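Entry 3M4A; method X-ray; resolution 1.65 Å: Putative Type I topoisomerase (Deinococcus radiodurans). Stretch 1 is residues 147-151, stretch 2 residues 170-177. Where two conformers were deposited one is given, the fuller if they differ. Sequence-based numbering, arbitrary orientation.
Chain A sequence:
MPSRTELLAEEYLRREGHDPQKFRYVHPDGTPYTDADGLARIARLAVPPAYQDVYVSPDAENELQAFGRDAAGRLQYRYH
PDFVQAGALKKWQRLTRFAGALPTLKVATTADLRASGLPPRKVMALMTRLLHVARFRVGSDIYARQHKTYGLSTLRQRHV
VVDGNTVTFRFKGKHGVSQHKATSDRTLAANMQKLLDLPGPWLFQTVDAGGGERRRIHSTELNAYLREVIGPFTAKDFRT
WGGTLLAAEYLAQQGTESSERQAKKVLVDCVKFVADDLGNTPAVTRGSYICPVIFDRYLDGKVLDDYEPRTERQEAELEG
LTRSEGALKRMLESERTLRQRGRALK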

ATOM      1  N   HIS A 147      16.017   7.949 -17.400  1.00 16.79           N
ATOM      2  CA  HIS A 147      14.765   8.390 -18.017  1.00 16.42           C
ATOM      3  C   HIS A 147      14.356   9.819 -17.645  1.00 15.94           C
ATOM      4  O   HIS A 147      13.483  10.388 -18.298  1.00 15.52           O
ATOM      5  CB  HIS A 147      13.636   7.429 -17.660  1.00 16.79           C
ATOM      6  CG  HIS A 147      13.810   6.060 -18.235  1.00 18.74           C
ATOM      7  ND1 HIS A 147      13.228   5.676 -19.423  1.00 20.79           N
ATOM      8  CD2 HIS A 147      14.503   4.984 -17.788  1.00 19.11           C
ATOM      9  CE1 HIS A 147      13.546   4.419 -19.678  1.00 19.91           C
ATOM     10  NE2 HIS A 147      14.319   3.976 -18.704  1.00 20.37           N
ATOM     11  N   LYS A 148      14.976  10.377 -16.604  1.00 15.09           N
ATOM     12  CA  LYS A 148      14.658  11.719 -16.112  1.00 15.15           C
ATOM     13  C   LYS A 148      13.170  11.812 -15.755  1.00 14.28           C
ATOM     14  O   LYS A 148      12.498  12.812 -16.034  1.00 13.92           O
ATOM     15  CB  LYS A 148      15.063  12.794 -17.138  1.00 16.48           C
ATOM     16  CG  LYS A 148      16.447  12.582 -17.740  1.00 18.20           C
ATOM     17  CD  LYS A 148      17.521  12.534 -16.673  1.00 20.27           C
ATOM     18  CE  LYS A 148      18.931  12.626 -17.263  1.00 22.18           C
ATOM     19  NZ  LYS A 148      19.234  11.504 -18.188  1.00 25.17           N
ATOM     20  N   THR A 149      12.662  10.728 -15.178  1.00 13.38           N
ATOM     21  CA  THR A 149      11.318  10.700 -14.601  1.00 12.36           C
ATOM     22  C   THR A 149      11.426  10.150 -13.178  1.00 11.61           C
ATOM     23  O   THR A 149      12.442   9.541 -12.806  1.00 10.62           O
ATOM     24  CB  THR A 149      10.352   9.855 -15.435  1.00 12.33           C
ATOM     25  OG1 THR A 149      10.826   8.512 -15.486  1.00 12.43           O
ATOM     26  CG2 THR A 149      10.217  10.413 -16.866  1.00 12.64           C
ATOM     27  N   TYR A 150      10.384  10.378 -12.379  1.00 10.20           N
ATOM     28  CA  TYR A 150      10.470  10.201 -10.937  1.00  9.94           C
ATOM     29  C   TYR A 150       9.391   9.302 -10.358  1.00  9.05           C
ATOM     30  O   TYR A 150       8.345   9.103 -10.970  1.00  9.05           O
ATOM     31  CB  TYR A 150      10.416  11.561 -10.256  1.00 10.90           C
ATOM     32  CG  TYR A 150      11.458  12.515 -10.768  1.00 11.39           C
ATOM     33  CD1 TYR A 150      11.152  13.444 -11.755  1.00 11.04           C
ATOM     34  CD2 TYR A 150      12.755  12.457 -10.291  1.00 11.13           C
ATOM     35  CE1 TYR A 150      12.114  14.312 -12.233  1.00 11.80           C
ATOM     36  CE2 TYR A 150      13.723  13.324 -10.754  1.00 12.79           C
ATOM     37  CZ  TYR A 150      13.405  14.241 -11.726  1.00 13.48           C
ATOM     38  OH  TYR A 150      14.386  15.113 -12.170  1.00 15.88           O
ATOM     39  N   GLY A 151       9.714   8.728  -9.200  1.00  8.12           N
ATOM     40  CA  GLY A 151       8.798   7.956  -8.385  1.00  7.76           C
ATOM     41  C   GLY A 151       9.031   8.392  -6.958  1.00  6.84           C
ATOM     42  O   GLY A 151       9.822   9.281  -6.712  1.00  6.00           O
TER
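Stretch 2 170-177: RFKGKHGV

A single direct hydrogen bond, from Y150 N to K172 O (2.9 Å, N-H...O angle 149°), ties the two stretches together, and two waters bridge the stretches as well. Stretch 2 enters as a strand, R170 to K172, and then leaves it for a looped turn; stretch 1 has no regular strand of its own. K148 is the first residue to depart from helical geometry after the helix that holds H147, with positive phi (57/39), and T149 and Y150 then run extended (-129/163 and -127/156). The nearest CA atoms across the stretches are Y150 CA and G173 CA, 5.0 Å apart, where strand gives way to turn.

The carbonyl of Y150 serves several neighbours. G173 CA lies 3.5 Å from Y150 O in a CA-H...O contact with an angle of 157° at the hydrogen, and F171 CE1 comes within 3.6 Å of the same Y150 O, which sits at the edge of the phenyl ring, near its plane. F171 (chi1 62°, p) points its CA-to-CB bond toward stretch 1 and brings CD1 to 4.1 Å from Y150 CB, an apolar contact. Water 2 donates to Y150 O (2.8 Å) and accepts from K174 N (3.1 Å), bridging a backbone pair that stands 4.1 Å apart, Y150 O to K174 N.

T149 is buried beside the turn. Its CA lies 3.6 Å from K172 O and its CB 3.3 Å from G173 O, while CG2 packs 3.7 Å from K172 CD and 3.9 Å from G176 N. With chi1 in the p well, T149 OG1 lies 2.9 Å from water 1, and the same water accepts a hydrogen bond from H175 N (2.9 Å), so this second bridge links T149 to the turn at H175. K172, with chi1 and chi2 both t, lays its aliphatic chain against K148 and T149, CD lying 3.6 Å from K148 O. The K148 side chain itself leads away from stretch 2.

The turn is held internally by G176 N to G173 O (2.9 Å) and G173 N to V177 O (2.8 Å), with a weak V177 N to K174 O bond (3.5 Å). H175 and G176 both have positive phi, 64° and 83°, a setting that favours glycine at the second. K174 and H175 direct their CA-to-CB bonds away from stretch 1; their backbone N atoms make the water-mediated links. In all, 285 Å² is buried, both sides summed.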

ATOM      1  N   ARG A 170       3.686  17.410  -7.474  1.00  5.44           N
ATOM      2  CA  ARG A 170       3.563  17.632  -8.922  1.00  7.62           C
ATOM      3  C   ARG A 170       4.914  17.240  -9.528  1.00  6.52           C
ATOM      4  O   ARG A 170       5.913  17.829  -9.197  1.00  7.08           O
ATOM      5  CB  ARG A 170       3.244  19.103  -9.219  1.00  8.67           C
ATOM      6  CG  ARG A 170       1.883  19.566  -8.717  1.00 11.36           C
ATOM      7  CD  ARG A 170       1.454  20.955  -9.267  1.00 13.30           C
ATOM      8  NE  ARG A 170       0.259  21.420  -8.559  1.00 15.82           N
ATOM      9  CZ  ARG A 170      -1.010  21.227  -8.933  1.00 18.96           C
ATOM     10  NH1 ARG A 170      -1.323  20.624 -10.070  1.00 20.02           N
ATOM     11  NH2 ARG A 170      -1.994  21.670  -8.153  1.00 21.23           N
ATOM     12  N   PHE A 171       4.936  16.189 -10.337  1.00  6.57           N
ATOM     13  CA  PHE A 171       6.194  15.672 -10.872  1.00  7.02           C
ATOM     14  C   PHE A 171       5.977  14.918 -12.174  1.00  7.68           C
ATOM     15  O   PHE A 171       4.869  14.465 -12.459  1.00  7.72           O
ATOM     16  CB  PHE A 171       6.902  14.774  -9.849  1.00  6.86           C
ATOM     17  CG  PHE A 171       6.134  13.546  -9.467  1.00  6.13           C
ATOM     18  CD1 PHE A 171       6.413  12.317 -10.062  1.00  6.57           C
ATOM     19  CD2 PHE A 171       5.164  13.600  -8.480  1.00  5.61           C
ATOM     20  CE1 PHE A 171       5.706  11.185  -9.711  1.00  7.20           C
ATOM     21  CE2 PHE A 171       4.452  12.471  -8.120  1.00  6.03           C
ATOM     22  CZ  PHE A 171       4.726  11.257  -8.733  1.00  7.10           C
ATOM     23  N   LYS A 172       7.046  14.797 -12.957  0.50  7.95           N
ATOM     24  CA  LYS A 172       7.046  13.952 -14.155  0.50  8.35           C
ATOM     25  C   LYS A 172       7.220  12.511 -13.714  0.50  8.02           C
ATOM     26  O   LYS A 172       8.277  12.144 -13.195  0.50  7.94           O
ATOM     27  CB  LYS A 172       8.180  14.353 -15.110  0.50  8.40           C
ATOM     28  CG  LYS A 172       8.216  13.540 -16.401  0.50  8.74           C
ATOM     29  CD  LYS A 172       9.359  13.936 -17.344  0.50  9.21           C
ATOM     30  CE  LYS A 172       9.314  15.412 -17.719  0.50  9.46           C
ATOM     31  NZ  LYS A 172       9.811  15.684 -19.098  0.50  9.77           N
ATOM     32  N   GLY A 173       6.181  11.697 -13.898  1.00  8.82           N
ATOM     33  CA  GLY A 173       6.240  10.295 -13.518  1.00  8.94           C
ATOM     34  C   GLY A 173       6.608   9.385 -14.678  1.00  9.60           C
ATOM     35  O   GLY A 173       7.035   9.854 -15.741  1.00  9.45           O
ATOM     36  N   LYS A 174       6.417   8.089 -14.468  1.00 10.53           N
ATOM     37  CA  LYS A 174       6.795   7.074 -15.458  1.00 11.03           C
ATOM     38  C   LYS A 174       6.170   7.352 -16.817  1.00 10.73           C
ATOM     39  O   LYS A 174       4.996   7.729 -16.925  1.00 10.37           O
ATOM     40  CB  LYS A 174       6.429   5.665 -14.987  1.00 11.66           C
ATOM     41  CG  LYS A 174       7.233   4.571 -15.690  1.00 11.99           C
ATOM     42  CD  LYS A 174       6.898   3.195 -15.159  1.00 13.39           C
ATOM     43  CE  LYS A 174       7.765   2.125 -15.812  1.00 15.29           C
ATOM     44  NZ  LYS A 174       7.149   0.765 -15.660  1.00 15.49           N
ATOM     45  N   HIS A 175       6.985   7.150 -17.853  1.00 11.07           N
ATOM     46  CA  HIS A 175       6.649   7.457 -19.260  1.00 11.77           C
ATOM     47  C   HIS A 175       6.411   8.932 -19.584  1.00 11.79           C
ATOM     48  O   HIS A 175       5.872   9.264 -20.641  1.00 11.36           O
ATOM     49  CB  HIS A 175       5.472   6.605 -19.738  1.00 12.46           C
ATOM     50  CG  HIS A 175       5.678   5.144 -19.538  1.00 14.65           C
ATOM     51  ND1 HIS A 175       6.667   4.435 -20.187  1.00 17.12           N
ATOM     52  CD2 HIS A 175       5.022   4.253 -18.755  1.00 17.07           C
ATOM     53  CE1 HIS A 175       6.607   3.167 -19.816  1.00 19.26           C
ATOM     54  NE2 HIS A 175       5.616   3.031 -18.951  1.00 19.03           N
ATOM     55  N   GLY A 176       6.819   9.817 -18.674  1.00 11.78           N
ATOM     56  CA  GLY A 176       6.680  11.251 -18.857  1.00 11.93           C
ATOM     57  C   GLY A 176       5.320  11.827 -18.509  1.00 11.99           C
ATOM     58  O   GLY A 176       5.029  12.979 -18.831  1.00 12.26           O
ATOM     59  N   VAL A 177       4.472  11.032 -17.863  1.00 11.89           N
ATOM     60  CA  VAL A 177       3.131  11.472 -17.518  0.50 12.13           C
ATOM     61  C   VAL A 177       3.246  12.519 -16.415  1.00 12.23           C
ATOM     62  O   VAL A 177       4.008  12.330 -15.461  1.00 13.00           O
ATOM     63  CB  VAL A 177       2.265  10.282 -17.043  0.50 11.92           C
ATOM     64  CG1 VAL A 177       0.925  10.766 -16.480  0.50 12.30           C
ATOM     65  CG2 VAL A 177       2.056   9.290 -18.187  0.50 11.76           C
TER
HETATM   66  O   HOH W   1       9.883   6.982 -17.743  1.00 15.68           O
HETATM   67  O   HOH W   2       6.183   7.422 -11.436  1.00 13.36           O